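Local coordinates for AlgX/AlgJ SGNH hydrolase-like domain-containing protein (Eubacterium siraeum, PDB 4NZK) that is of unknown function but, as a DHHW family member of the SGNH hydrolase clan, may act on an ester substrate yet to be identified, at residues Asn60-Val65 against Ala205-Asn210; Ala83-Tyr88 against Glu344-Asn349; Glu194-Phe199 against Phe220-Pro225. All coordinates share one frame; numbering follows the deposited sequence.

In the fold
From the N terminus the chain first enters contact 1, where the hairpin turn and following strand at 60-65 are met, with 139 residues between, by the helix end at 205-210. Before that loop is closed, contact 2 opens at helix 83-96; it closes only near the C terminus, at helix 344-350, so contacts 1 and 2 cross. Contact 3 pairs strand 192-199 with strand 218-224; it crosses contact 1, because residues 205-210 lie between its two strands, and is nested within contact 2. Contact 1 ties the three-stranded sheet to the helical connection between the strands of contact 3, the nearest atoms of contacts 1 and 3 being about 10 Å apart; contact 2 joins helices beside the seven-stranded sheet.

Contact 1. Residues Asn60-Val65 against Ala205-Asn210; sequences NGQLVV and AFTEYN
Asn-60 and Phe-206 make the one hydrogen bond between residues 60-65 and 205-210, where a beta-hairpin turn meets the end of a short helix. Asn-60 and Gly-61 link strands 53-59 and 62-67, and the positive phi of both is consistent with a type I' turn. Helix 203-206 ends in a Schellman motif whose C-prime residue is Glu-208. With CG anti to the backbone N (chi1 -171°), the Asn-60 amide extends to the helix end; ND2 donates to Phe-206 O at 2.8 Å, almost straight (171°) and in its own amide plane.

A second amide supports the turn. Gln-62 bends back at chi2, and its NE2 donates to Asn-60 O at 2.9 Å, while its OE1 is hydrogen-bonded to Ser-75 OG of the adjacent strand. Held at both polar atoms, the amide stands nearly upright to the Phe-206 ring (85°), with CD in the ring plane at the edge and NE2 3.7 Å from CD2. An alanine here would probably leave Asn-60 O and Ser-75 OG without these partners and open a gap beside the ring edge.

Apolar contact lies deeper. Val-64 CG2 presses against Thr-207 CG2 at 3.4 Å, tighter than usual for two methyls. OG1 helps to hold the threonine's rotation, accepting from Asn-210 N at 3.3 Å in an ST motif and hydrogen-bonding to Met-203 O. Asn-210, N-cap of helix 211-214, uses OD1 on Arg-212 N; its ND2 meets Val-64 tip to tip, 4.1 Å from both CG1 and CG2.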
ATOM      1  N   ASN A  60       0.728  -4.887  22.999  1.00 15.13           N
ATOM      2  CA  ASN A  60       0.057  -3.931  22.126  1.00 12.67           C
ATOM      3  C   ASN A  60      -0.291  -4.563  20.786  1.00 12.69           C
ATOM      4  O   ASN A  60      -0.286  -3.902  19.778  1.00 13.37           O
ATOM      5  CB  ASN A  60       0.895  -2.666  21.949  1.00 12.26           C
ATOM      6  CG  ASN A  60       0.142  -1.559  21.241  1.00 11.98           C
ATOM      7  OD1 ASN A  60      -1.059  -1.338  21.503  1.00 13.77           O
ATOM      8  ND2 ASN A  60       0.829  -0.840  20.350  1.00 12.48           N
ATOM      9  N   GLY A  61      -0.629  -5.845  20.806  1.00 13.23           N
ATOM     10  CA  GLY A  61      -1.021  -6.555  19.575  1.00 13.59           C
ATOM     11  C   GLY A  61       0.104  -6.954  18.664  1.00 13.44           C
ATOM     12  O   GLY A  61      -0.148  -7.404  17.546  1.00 12.54           O
ATOM     13  N   GLN A  62       1.339  -6.814  19.149  1.00 13.14           N
ATOM     14  CA  GLN A  62       2.539  -7.127  18.397  1.00 12.14           C
ATOM     15  C   GLN A  62       3.281  -8.272  19.073  1.00 11.89           C
ATOM     16  O   GLN A  62       3.224  -8.469  20.278  1.00 15.69           O
ATOM     17  CB  GLN A  62       3.490  -5.925  18.334  1.00 13.55           C
ATOM     18  CG  GLN A  62       2.832  -4.571  18.153  1.00 14.67           C
ATOM     19  CD  GLN A  62       2.011  -4.468  16.894  1.00 12.78           C
ATOM     20  OE1 GLN A  62       2.491  -4.764  15.805  1.00 14.45           O
ATOM     21  NE2 GLN A  62       0.771  -4.010  17.036  1.00 14.08           N
ATOM     22  N   LEU A  63       4.040  -8.988  18.270  1.00 11.87           N
ATOM     23  CA  LEU A  63       5.011  -9.973  18.753  1.00 11.12           C
ATOM     24  C   LEU A  63       6.401  -9.490  18.384  1.00 13.60           C
ATOM     25  O   LEU A  63       6.687  -9.200  17.224  1.00 13.93           O
ATOM     26  CB  LEU A  63       4.741 -11.316  18.064  1.00 13.00           C
ATOM     27  CG  LEU A  63       5.731 -12.469  18.330  1.00 15.19           C
ATOM     28  CD1 LEU A  63       5.662 -12.910  19.785  1.00 16.77           C
ATOM     29  CD2 LEU A  63       5.525 -13.669  17.417  1.00 17.74           C
ATOM     30  N   VAL A  64       7.272  -9.433  19.387  1.00 12.04           N
ATOM     31  CA  VAL A  64       8.673  -9.213  19.189  1.00 13.96           C
ATOM     32  C   VAL A  64       9.348 -10.560  19.362  1.00 15.66           C
ATOM     33  O   VAL A  64       9.221 -11.197  20.406  1.00 14.71           O
ATOM     34  CB  VAL A  64       9.223  -8.208  20.177  1.00 14.43           C
ATOM     35  CG1 VAL A  64      10.730  -8.050  19.979  1.00 14.57           C
ATOM     36  CG2 VAL A  64       8.530  -6.882  20.000  1.00 18.07           C
ATOM     37  N   VAL A  65      10.064 -10.997  18.334  1.00 15.38           N
ATOM     38  CA  VAL A  65      10.667 -12.330  18.362  1.00 14.73           C
ATOM     39  C   VAL A  65      11.897 -12.381  17.474  1.00 16.11           C
ATOM     40  O   VAL A  65      11.980 -11.662  16.489  1.00 15.17           O
ATOM     41  CB  VAL A  65       9.608 -13.365  17.913  1.00 15.52           C
ATOM     42  CG1 VAL A  65       9.123 -13.074  16.500  1.00 16.92           C
ATOM     43  CG2 VAL A  65      10.070 -14.809  18.082  1.00 19.45           C
ATOM     44  N   ALA A 205       7.812   2.110  18.013  1.00 12.66           N
ATOM     45  CA  ALA A 205       6.700   2.667  18.776  1.00 13.03           C
ATOM     46  C   ALA A 205       5.617   1.631  19.079  1.00 11.98           C
ATOM     47  O   ALA A 205       5.092   1.584  20.196  1.00 13.83           O
ATOM     48  CB  ALA A 205       6.096   3.852  18.027  1.00 14.60           C
ATOM     49  N   PHE A 206       5.241   0.821  18.079  1.00 12.34           N
ATOM     50  CA  PHE A 206       4.121  -0.118  18.260  1.00 11.04           C
ATOM     51  C   PHE A 206       4.415  -1.175  19.334  1.00 10.98           C
ATOM     52  O   PHE A 206       3.495  -1.713  19.932  1.00 12.70           O
ATOM     53  CB  PHE A 206       3.755  -0.826  16.965  1.00 15.03           C
ATOM     54  CG  PHE A 206       2.791  -0.098  16.071  1.00 17.37           C
ATOM     55  CD1 PHE A 206       3.017   1.181  15.627  1.00 17.27           C
ATOM     56  CD2 PHE A 206       1.660  -0.749  15.646  1.00 25.71           C
ATOM     57  CE1 PHE A 206       2.140   1.793  14.745  1.00 19.05           C
ATOM     58  CE2 PHE A 206       0.750  -0.144  14.797  1.00 21.88           C
ATOM     59  CZ  PHE A 206       1.006   1.128  14.325  1.00 21.85           C
ATOM     60  N   THR A 207       5.683  -1.523  19.539  1.00 13.06           N
ATOM     61  CA  THR A 207       6.064  -2.499  20.561  1.00 12.79           C
ATOM     62  C   THR A 207       6.348  -1.821  21.916  1.00 15.10           C
ATOM     63  O   THR A 207       6.971  -2.402  22.786  1.00 16.25           O
ATOM     64  CB  THR A 207       7.306  -3.299  20.119  1.00 13.67           C
ATOM     65  OG1 THR A 207       8.433  -2.400  19.995  1.00 13.37           O
ATOM     66  CG2 THR A 207       6.990  -4.048  18.785  1.00 14.76           C
ATOM     67  N   GLU A 208       5.878  -0.587  22.057  1.00 14.17           N
ATOM     68  CA  GLU A 208       6.068   0.208  23.260  0.50 14.53           C
ATOM     69  C   GLU A 208       7.568   0.429  23.524  1.00 15.74           C
ATOM     70  O   GLU A 208       8.078   0.300  24.644  1.00 19.43           O
ATOM     71  CB  GLU A 208       5.317  -0.384  24.464  0.50 19.29           C
ATOM     72  CG  GLU A 208       3.917  -0.943  24.187  0.50 18.21           C
ATOM     73  CD  GLU A 208       2.943   0.030  23.526  0.50 17.06           C
ATOM     74  OE1 GLU A 208       3.282   0.561  22.443  0.50 16.62           O
ATOM     75  OE2 GLU A 208       1.806   0.228  24.060  0.50 19.75           O
ATOM     76  N   TYR A 209       8.262   0.780  22.436  1.00 14.68           N
ATOM     77  CA  TYR A 209       9.668   1.118  22.426  1.00 15.21           C
ATOM     78  C   TYR A 209      10.571  -0.019  22.938  1.00 15.40           C
ATOM     79  O   TYR A 209      11.450   0.161  23.820  1.00 19.79           O
ATOM     80  CB  TYR A 209       9.857   2.485  23.124  1.00 17.38           C
ATOM     81  CG  TYR A 209       9.126   3.616  22.386  1.00 14.92           C
ATOM     82  CD1 TYR A 209       9.566   4.011  21.147  1.00 16.07           C
ATOM     83  CD2 TYR A 209       7.972   4.218  22.881  1.00 17.51           C
ATOM     84  CE1 TYR A 209       8.947   4.980  20.411  1.00 15.94           C
ATOM     85  CE2 TYR A 209       7.314   5.211  22.156  1.00 16.30           C
ATOM     86  CZ  TYR A 209       7.817   5.597  20.907  1.00 14.68           C
ATOM     87  OH  TYR A 209       7.236   6.561  20.114  1.00 16.94           O
ATOM     88  N   ASN A 210      10.343  -1.220  22.401  1.00 14.92           N
ATOM     89  CA  ASN A 210      11.198  -2.358  22.717  1.00 14.55           C
ATOM     90  C   ASN A 210      12.568  -2.141  22.051  1.00 16.09           C
ATOM     91  O   ASN A 210      12.675  -2.026  20.824  1.00 16.01           O
ATOM     92  CB  ASN A 210      10.550  -3.669  22.229  1.00 15.68           C
ATOM     93  CG  ASN A 210      11.247  -4.899  22.782  1.00 16.22           C
ATOM     94  OD1 ASN A 210      12.456  -5.037  22.650  1.00 20.36           O
ATOM     95  ND2 ASN A 210      10.504  -5.771  23.435  1.00 17.95           N
TER

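Contact 2. Residues Ala83-Tyr88 against Glu344-Asn349; sequences ANYASY and EGIKNN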
ATOM      1  N   ALA A  83     -17.001  -6.979   5.220  1.00 10.70           N
ATOM      2  CA  ALA A  83     -18.266  -6.767   4.542  1.00 11.84           C
ATOM      3  C   ALA A  83     -18.560  -5.313   4.245  1.00 11.22           C
ATOM      4  O   ALA A  83     -19.060  -4.968   3.166  1.00 12.96           O
ATOM      5  CB  ALA A  83     -19.403  -7.375   5.355  1.00 16.32           C
ATOM      6  N   ASN A  84     -18.243  -4.439   5.190  1.00 11.82           N
ATOM      7  CA  ASN A  84     -18.476  -3.014   4.964  1.00 10.93           C
ATOM      8  C   ASN A  84     -17.638  -2.523   3.801  1.00 11.37           C
ATOM      9  O   ASN A  84     -18.154  -1.909   2.885  1.00 12.53           O
ATOM     10  CB  ASN A  84     -18.171  -2.194   6.200  1.00 12.13           C
ATOM     11  CG  ASN A  84     -19.188  -2.383   7.314  1.00 16.66           C
ATOM     12  OD1 ASN A  84     -20.137  -3.155   7.228  1.00 20.74           O
ATOM     13  ND2 ASN A  84     -18.999  -1.625   8.354  1.00 21.83           N
ATOM     14  N   TYR A  85     -16.344  -2.817   3.847  1.00 10.30           N
ATOM     15  CA  TYR A  85     -15.425  -2.440   2.763  1.00  9.51           C
ATOM     16  C   TYR A  85     -15.968  -2.905   1.408  1.00  9.84           C
ATOM     17  O   TYR A  85     -16.010  -2.121   0.463  1.00 10.73           O
ATOM     18  CB  TYR A  85     -14.061  -3.108   3.058  1.00  9.25           C
ATOM     19  CG  TYR A  85     -13.030  -2.941   1.979  1.00  9.90           C
ATOM     20  CD1 TYR A  85     -12.306  -1.774   1.879  1.00 13.45           C
ATOM     21  CD2 TYR A  85     -12.749  -3.960   1.072  1.00 10.86           C
ATOM     22  CE1 TYR A  85     -11.327  -1.614   0.908  1.00 13.62           C
ATOM     23  CE2 TYR A  85     -11.765  -3.803   0.092  1.00 11.29           C
ATOM     24  CZ  TYR A  85     -11.060  -2.633   0.008  1.00 11.53           C
ATOM     25  OH  TYR A  85     -10.110  -2.401  -0.931  1.00 12.89           O
ATOM     26  N   ALA A  86     -16.334  -4.172   1.304  1.00  9.94           N
ATOM     27  CA  ALA A  86     -16.816  -4.681   0.007  1.00 10.61           C
ATOM     28  C   ALA A  86     -18.060  -3.920  -0.428  1.00 10.54           C
ATOM     29  O   ALA A  86     -18.177  -3.572  -1.585  1.00 12.04           O
ATOM     30  CB  ALA A  86     -17.122  -6.174   0.060  1.00 11.61           C
ATOM     31  N   SER A  87     -18.977  -3.651   0.491  1.00 11.71           N
ATOM     32  CA  SER A  87     -20.180  -2.897   0.154  0.50 13.06           C
ATOM     33  C   SER A  87     -19.867  -1.488  -0.339  1.00 12.32           C
ATOM     34  O   SER A  87     -20.509  -0.986  -1.262  1.00 11.58           O
ATOM     35  CB  SER A  87     -21.122  -2.857   1.358  0.50 13.93           C
ATOM     36  OG  SER A  87     -22.352  -2.223   1.046  0.50 13.33           O
ATOM     37  N   TYR A  88     -18.880  -0.844   0.263  1.00 11.70           N
ATOM     38  CA  TYR A  88     -18.484   0.487  -0.157  1.00 11.98           C
ATOM     39  C   TYR A  88     -17.849   0.474  -1.551  1.00 12.38           C
ATOM     40  O   TYR A  88     -18.106   1.355  -2.382  1.00 11.69           O
ATOM     41  CB  TYR A  88     -17.540   1.122   0.858  1.00 12.50           C
ATOM     42  CG  TYR A  88     -18.061   1.169   2.286  1.00 13.00           C
ATOM     43  CD1 TYR A  88     -19.411   1.174   2.557  1.00 14.98           C
ATOM     44  CD2 TYR A  88     -17.170   1.191   3.360  1.00 12.40           C
ATOM     45  CE1 TYR A  88     -19.887   1.192   3.854  1.00 16.09           C
ATOM     46  CE2 TYR A  88     -17.637   1.222   4.663  1.00 16.52           C
ATOM     47  CZ  TYR A  88     -18.993   1.213   4.897  1.00 14.99           C
ATOM     48  OH  TYR A  88     -19.466   1.240   6.208  1.00 17.87           O
ATOM     49  N   GLU A 344     -13.959   2.599   6.682  1.00 13.84           N
ATOM     50  CA  GLU A 344     -15.102   3.503   6.802  1.00 14.11           C
ATOM     51  C   GLU A 344     -14.834   4.825   6.098  1.00 14.40           C
ATOM     52  O   GLU A 344     -15.777   5.564   5.766  1.00 15.19           O
ATOM     53  CB  GLU A 344     -15.476   3.733   8.268  1.00 15.58           C
ATOM     54  CG  GLU A 344     -15.847   2.442   8.998  1.00 20.95           C
ATOM     55  CD  GLU A 344     -16.954   1.633   8.301  1.00 19.88           C
ATOM     56  OE1 GLU A 344     -17.970   2.235   7.878  1.00 21.71           O
ATOM     57  OE2 GLU A 344     -16.818   0.393   8.147  1.00 20.31           O
ATOM     58  N   GLY A 345     -13.561   5.129   5.830  1.00 15.83           N
ATOM     59  CA  GLY A 345     -13.232   6.344   5.086  1.00 14.22           C
ATOM     60  C   GLY A 345     -13.772   6.330   3.668  1.00 15.40           C
ATOM     61  O   GLY A 345     -14.007   7.384   3.038  1.00 15.39           O
ATOM     62  N   ILE A 346     -13.958   5.140   3.130  1.00 15.87           N
ATOM     63  CA  ILE A 346     -14.509   5.045   1.803  1.00 14.46           C
ATOM     64  C   ILE A 346     -15.939   5.609   1.852  1.00 15.75           C
ATOM     65  O   ILE A 346     -16.312   6.400   0.999  1.00 15.89           O
ATOM     66  CB  ILE A 346     -14.435   3.623   1.242  1.00 14.47           C
ATOM     67  CG1 ILE A 346     -12.956   3.160   1.210  1.00 15.94           C
ATOM     68  CG2 ILE A 346     -15.078   3.563  -0.146  1.00 15.55           C
ATOM     69  CD1 ILE A 346     -12.766   1.660   0.948  1.00 17.27           C
ATOM     70  N   LYS A 347     -16.719   5.191   2.845  1.00 14.08           N
ATOM     71  CA  LYS A 347     -18.102   5.652   2.980  1.00 16.28           C
ATOM     72  C   LYS A 347     -18.133   7.119   3.381  1.00 17.13           C
ATOM     73  O   LYS A 347     -18.815   7.918   2.760  1.00 18.13           O
ATOM     74  CB  LYS A 347     -18.840   4.811   4.022  1.00 17.77           C
ATOM     75  CG  LYS A 347     -20.255   5.300   4.261  1.00 21.19           C
ATOM     76  CD  LYS A 347     -20.981   4.539   5.344  1.00 28.40           C
ATOM     77  CE  LYS A 347     -22.360   5.176   5.531  1.00 31.64           C
ATOM     78  NZ  LYS A 347     -23.233   4.436   6.483  1.00 52.96           N
ATOM     79  N   ASN A 348     -17.319   7.490   4.366  1.00 14.94           N
ATOM     80  CA  ASN A 348     -17.435   8.835   4.937  1.00 17.80           C
ATOM     81  C   ASN A 348     -16.751   9.925   4.182  1.00 15.61           C
ATOM     82  O   ASN A 348     -17.132  11.102   4.307  1.00 17.46           O
ATOM     83  CB  ASN A 348     -16.902   8.822   6.352  1.00 19.17           C
ATOM     84  CG  ASN A 348     -17.708   7.900   7.267  1.00 25.04           C
ATOM     85  OD1 ASN A 348     -18.908   7.693   7.067  1.00 29.35           O
ATOM     86  ND2 ASN A 348     -17.039   7.327   8.245  1.00 28.87           N
ATOM     87  N   ASN A 349     -15.712   9.554   3.433  1.00 15.49           N
ATOM     88  CA  ASN A 349     -14.933  10.536   2.676  1.00 14.49           C
ATOM     89  C   ASN A 349     -15.152  10.406   1.171  1.00 14.81           C
ATOM     90  O   ASN A 349     -15.518  11.356   0.516  1.00 18.54           O
ATOM     91  CB  ASN A 349     -13.448  10.434   3.034  1.00 15.90           C
ATOM     92  CG  ASN A 349     -13.179  10.571   4.536  1.00 18.65           C
ATOM     93  OD1 ASN A 349     -13.859  11.327   5.241  1.00 22.39           O
ATOM     94  ND2 ASN A 349     -12.194   9.804   5.040  1.00 18.00           N
TER
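Tyr-88 and Glu-344 are brought together by torsions on both helices. In Tyr-88, CG is anti to the carbonyl carbon (chi1 -55°), which starts the ring off beside its own backbone N; in Glu-344 the chain bends at chi2 (-54°), turning CD back to helix 83-96. The phenol OH then donates to Glu-344 OE1 in a very short hydrogen bond of 2.5 Å. The carboxylate carbon lies in the plane of the ring, at its edge, and the two planes are almost perpendicular. Asn-84, one turn before Tyr-88, supplies the second donor: its ND2 is 3.0 Å from Glu-344 OE2, on the syn side but lifted out of the carboxylate plane. A donor on each oxygen restrains the carboxylate's rotation.

The Tyr-88 ring is sandwiched. Lys-347 CB sits over the centre of one face, 3.6 Å from the centroid in a CH-pi contact, and Asn-84 O lies over the centre of the opposite face. Beyond CG the lysine chain is extended, passing the phenol with CD and carrying its amine away from helix 83-96.

In SGNH hydrolases a largely parallel sheet is flanked by helices, and here two such helices pack side by side against strand 328-334. Their local axes approach to 9.0 Å at an angle of 42°. Ile-346 fills the space between them on the sheet side: CG2 lies 3.6 Å from Tyr-88 CB, while CD1 meets Tyr-85 CE1, also at 3.6 Å. Both Tyr-85 and Ile-346 rest on Phe-331 of that strand, and Tyr-85 OH is hydrogen-bonded to Asn-104 OD1.

Contact 3. Residues Glu194-Phe199 against Phe220-Pro225; sequences ETIEGF and FTYYIP
Glu-194 and Tyr-222 face each other on the packed side of the contact, which contrasts with a watered threonine pair on the other face. Tyr-222 takes the less common first torsion, with CG between its backbone N and carbonyl carbon (chi1 69°), and the ring is swung across to the neighbouring strand. Glu-194 CB lies over one face of it, 3.6 Å from the centroid but offset toward the rim, in a CH-pi contact. The carboxylate leads away, leaving CG beside Ile-224 CD1 at 3.8 Å. Ile-196 CD1 reaches two rings, 4.0 Å from Tyr-222 CE1 and 4.1 Å from Phe-220 CD2; Ile-196 and Phe-220 lie side by side and point the same way.

The backbone beneath is a regular two-stranded antiparallel ribbon. Glu-194 with Tyr-222 and Ile-196 with Phe-220 are hydrogen-bonded pairs, each joined by two nearly straight N-H...O bonds, and Thr-195 with Thr-221 is the non-hydrogen-bonded pair between them. At Gly-198, with positive phi, the chain turns a corner that brings Phe-199 round to Phe-220. Their rings meet obliquely, planes 74° apart, with Phe-199 CD2 3.8 Å from Phe-220 CD1. Phe-220 and Tyr-222 also touch Pro-167 of helix 167-180, and Phe-199 touches Asp-162, the first residue of the Asp-His-His-Trp sequence that gives the family its name.

On the threonine face the side chains do not touch. Thr-195 OG1 and Thr-221 OG1 are 4.3 Å apart, and a water molecule bridges them, hydrogen-bonded to each hydroxyl at 2.7 Å.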
ATOM      1  N   GLU A 194      18.126   2.580  -4.867  1.00 15.07           N
ATOM      2  CA  GLU A 194      18.599   3.446  -3.819  1.00 13.86           C
ATOM      3  C   GLU A 194      18.438   2.732  -2.466  1.00 15.51           C
ATOM      4  O   GLU A 194      17.503   1.985  -2.245  1.00 15.42           O
ATOM      5  CB  GLU A 194      17.799   4.746  -3.787  1.00 18.19           C
ATOM      6  CG  GLU A 194      17.854   5.556  -5.075  1.00 24.63           C
ATOM      7  CD  GLU A 194      19.184   6.250  -5.356  1.00 35.41           C
ATOM      8  OE1 GLU A 194      20.043   6.343  -4.466  1.00 35.38           O
ATOM      9  OE2 GLU A 194      19.361   6.732  -6.500  1.00 44.43           O
ATOM     10  N   THR A 195      19.324   3.034  -1.532  1.00 15.83           N
ATOM     11  CA  THR A 195      19.365   2.335  -0.261  1.00 16.36           C
ATOM     12  C   THR A 195      19.477   3.291   0.914  1.00 18.55           C
ATOM     13  O   THR A 195      20.268   4.259   0.870  1.00 21.54           O
ATOM     14  CB  THR A 195      20.580   1.389  -0.228  1.00 21.32           C
ATOM     15  OG1 THR A 195      20.565   0.504  -1.367  1.00 24.86           O
ATOM     16  CG2 THR A 195      20.600   0.581   1.007  1.00 23.02           C
ATOM     17  N   ILE A 196      18.669   3.020   1.935  1.00 16.11           N
ATOM     18  CA  ILE A 196      18.723   3.746   3.205  1.00 16.30           C
ATOM     19  C   ILE A 196      19.043   2.718   4.276  1.00 16.33           C
ATOM     20  O   ILE A 196      18.234   1.807   4.550  1.00 18.60           O
ATOM     21  CB  ILE A 196      17.405   4.481   3.537  1.00 19.53           C
ATOM     22  CG1 ILE A 196      17.060   5.502   2.428  1.00 18.99           C
ATOM     23  CG2 ILE A 196      17.474   5.171   4.916  1.00 19.09           C
ATOM     24  CD1 ILE A 196      15.696   6.119   2.515  1.00 22.41           C
ATOM     25  N   GLU A 197      20.199   2.883   4.914  1.00 19.91           N
ATOM     26  CA  GLU A 197      20.608   1.992   5.972  1.00 18.15           C
ATOM     27  C   GLU A 197      20.105   2.527   7.315  1.00 15.74           C
ATOM     28  O   GLU A 197      19.774   3.714   7.443  1.00 18.70           O
ATOM     29  CB  GLU A 197      22.133   1.865   6.013  1.00 19.58           C
ATOM     30  CG  GLU A 197      22.740   1.296   4.738  1.00 24.08           C
ATOM     31  CD  GLU A 197      22.467  -0.191   4.542  1.00 33.91           C
ATOM     32  OE1 GLU A 197      21.848  -0.835   5.434  1.00 39.82           O
ATOM     33  OE2 GLU A 197      22.854  -0.732   3.464  1.00 36.20           O
ATOM     34  N   GLY A 198      19.997   1.622   8.274  1.00 19.79           N
ATOM     35  CA  GLY A 198      19.651   1.991   9.641  1.00 17.66           C
ATOM     36  C   GLY A 198      18.210   2.461   9.802  1.00 16.96           C
ATOM     37  O   GLY A 198      17.924   3.349  10.618  1.00 20.39           O
ATOM     38  N   PHE A 199      17.290   1.829   9.074  1.00 15.58           N
ATOM     39  CA  PHE A 199      15.880   2.165   9.181  1.00 13.78           C
ATOM     40  C   PHE A 199      15.198   1.400  10.314  1.00 13.54           C
ATOM     41  O   PHE A 199      15.112   0.184  10.301  1.00 14.28           O
ATOM     42  CB  PHE A 199      15.172   1.827   7.869  1.00 15.71           C
ATOM     43  CG  PHE A 199      13.671   2.008   7.882  1.00 15.14           C
ATOM     44  CD1 PHE A 199      13.064   3.130   8.460  1.00 15.25           C
ATOM     45  CD2 PHE A 199      12.854   1.093   7.234  1.00 15.55           C
ATOM     46  CE1 PHE A 199      11.680   3.284   8.433  1.00 14.02           C
ATOM     47  CE2 PHE A 199      11.475   1.254   7.212  1.00 16.90           C
ATOM     48  CZ  PHE A 199      10.892   2.351   7.807  1.00 17.26           C
ATOM     49  N   PHE A 220      16.460  -0.331   4.001  1.00 13.33           N
ATOM     50  CA  PHE A 220      15.358   0.034   3.163  1.00 14.28           C
ATOM     51  C   PHE A 220      15.838   0.301   1.751  1.00 14.72           C
ATOM     52  O   PHE A 220      16.564   1.257   1.508  1.00 17.10           O
ATOM     53  CB  PHE A 220      14.721   1.279   3.751  1.00 14.72           C
ATOM     54  CG  PHE A 220      13.461   1.706   3.083  1.00 14.63           C
ATOM     55  CD1 PHE A 220      12.241   1.149   3.451  1.00 17.95           C
ATOM     56  CD2 PHE A 220      13.484   2.698   2.126  1.00 16.80           C
ATOM     57  CE1 PHE A 220      11.047   1.599   2.852  1.00 21.25           C
ATOM     58  CE2 PHE A 220      12.319   3.159   1.536  1.00 20.77           C
ATOM     59  CZ  PHE A 220      11.100   2.605   1.890  1.00 18.60           C
ATOM     60  N   THR A 221      15.357  -0.501   0.806  1.00 12.84           N
ATOM     61  CA  THR A 221      15.773  -0.369  -0.583  1.00 13.25           C
ATOM     62  C   THR A 221      14.598   0.045  -1.409  1.00 12.32           C
ATOM     63  O   THR A 221      13.532  -0.598  -1.344  1.00 13.30           O
ATOM     64  CB  THR A 221      16.327  -1.700  -1.098  1.00 14.54           C
ATOM     65  OG1 THR A 221      17.395  -2.118  -0.234  1.00 14.67           O
ATOM     66  CG2 THR A 221      16.811  -1.559  -2.531  1.00 14.73           C
ATOM     67  N   TYR A 222      14.774   1.108  -2.190  1.00 12.84           N
ATOM     68  CA  TYR A 222      13.710   1.581  -3.078  1.00 11.48           C
ATOM     69  C   TYR A 222      14.239   1.796  -4.487  1.00 12.24           C
ATOM     70  O   TYR A 222      15.440   1.621  -4.745  1.00 14.30           O
ATOM     71  CB  TYR A 222      13.016   2.814  -2.525  1.00 13.61           C
ATOM     72  CG  TYR A 222      13.828   4.097  -2.485  1.00 13.34           C
ATOM     73  CD1 TYR A 222      14.709   4.350  -1.446  1.00 15.44           C
ATOM     74  CD2 TYR A 222      13.652   5.070  -3.465  1.00 14.97           C
ATOM     75  CE1 TYR A 222      15.415   5.541  -1.392  1.00 20.33           C
ATOM     76  CE2 TYR A 222      14.332   6.266  -3.426  1.00 17.94           C
ATOM     77  CZ  TYR A 222      15.222   6.506  -2.377  1.00 19.56           C
ATOM     78  OH  TYR A 222      15.938   7.704  -2.304  1.00 23.71           O
ATOM     79  N   TYR A 223      13.338   2.102  -5.400  1.00 11.61           N
ATOM     80  CA  TYR A 223      13.622   2.012  -6.819  1.00 12.29           C
ATOM     81  C   TYR A 223      12.973   3.145  -7.582  1.00 15.09           C
ATOM     82  O   TYR A 223      11.767   3.406  -7.438  1.00 14.09           O
ATOM     83  CB  TYR A 223      13.090   0.659  -7.395  1.00 13.04           C
ATOM     84  CG  TYR A 223      13.443  -0.533  -6.542  1.00 11.01           C
ATOM     85  CD1 TYR A 223      14.654  -1.194  -6.657  1.00 13.86           C
ATOM     86  CD2 TYR A 223      12.553  -0.964  -5.560  1.00 13.65           C
ATOM     87  CE1 TYR A 223      14.958  -2.273  -5.823  1.00 15.84           C
ATOM     88  CE2 TYR A 223      12.833  -2.038  -4.747  1.00 13.75           C
ATOM     89  CZ  TYR A 223      14.018  -2.678  -4.852  1.00 13.93           C
ATOM     90  OH  TYR A 223      14.248  -3.715  -3.976  1.00 16.44           O
ATOM     91  N   ILE A 224      13.763   3.812  -8.413  1.00 13.50           N
ATOM     92  CA  ILE A 224      13.251   4.934  -9.188  1.00 13.81           C
ATOM     93  C   ILE A 224      13.051   4.467 -10.626  1.00 13.25           C
ATOM     94  O   ILE A 224      13.980   3.953 -11.267  1.00 14.01           O
ATOM     95  CB  ILE A 224      14.283   6.100  -9.126  1.00 17.67           C
ATOM     96  CG1 ILE A 224      14.532   6.535  -7.665  1.00 21.06           C
ATOM     97  CG2 ILE A 224      13.805   7.282  -9.969  1.00 18.68           C
ATOM     98  CD1 ILE A 224      15.646   7.531  -7.531  1.00 24.65           C
ATOM     99  N   PRO A 225      11.853   4.674 -11.167  1.00 13.65           N
ATOM    100  CA  PRO A 225      11.584   4.134 -12.495  1.00 13.72           C
ATOM    101  C   PRO A 225      12.273   4.904 -13.598  1.00 16.02           C
ATOM    102  O   PRO A 225      12.670   6.053 -13.416  1.00 16.61           O
ATOM    103  CB  PRO A 225      10.055   4.282 -12.624  1.00 15.02           C
ATOM    104  CG  PRO A 225       9.698   5.449 -11.734  1.00 15.58           C
ATOM    105  CD  PRO A 225      10.684   5.351 -10.572  1.00 15.45           C
TER
HETATM  106  O   HOH W   1      19.998  -2.117  -1.110  1.00 22.52           O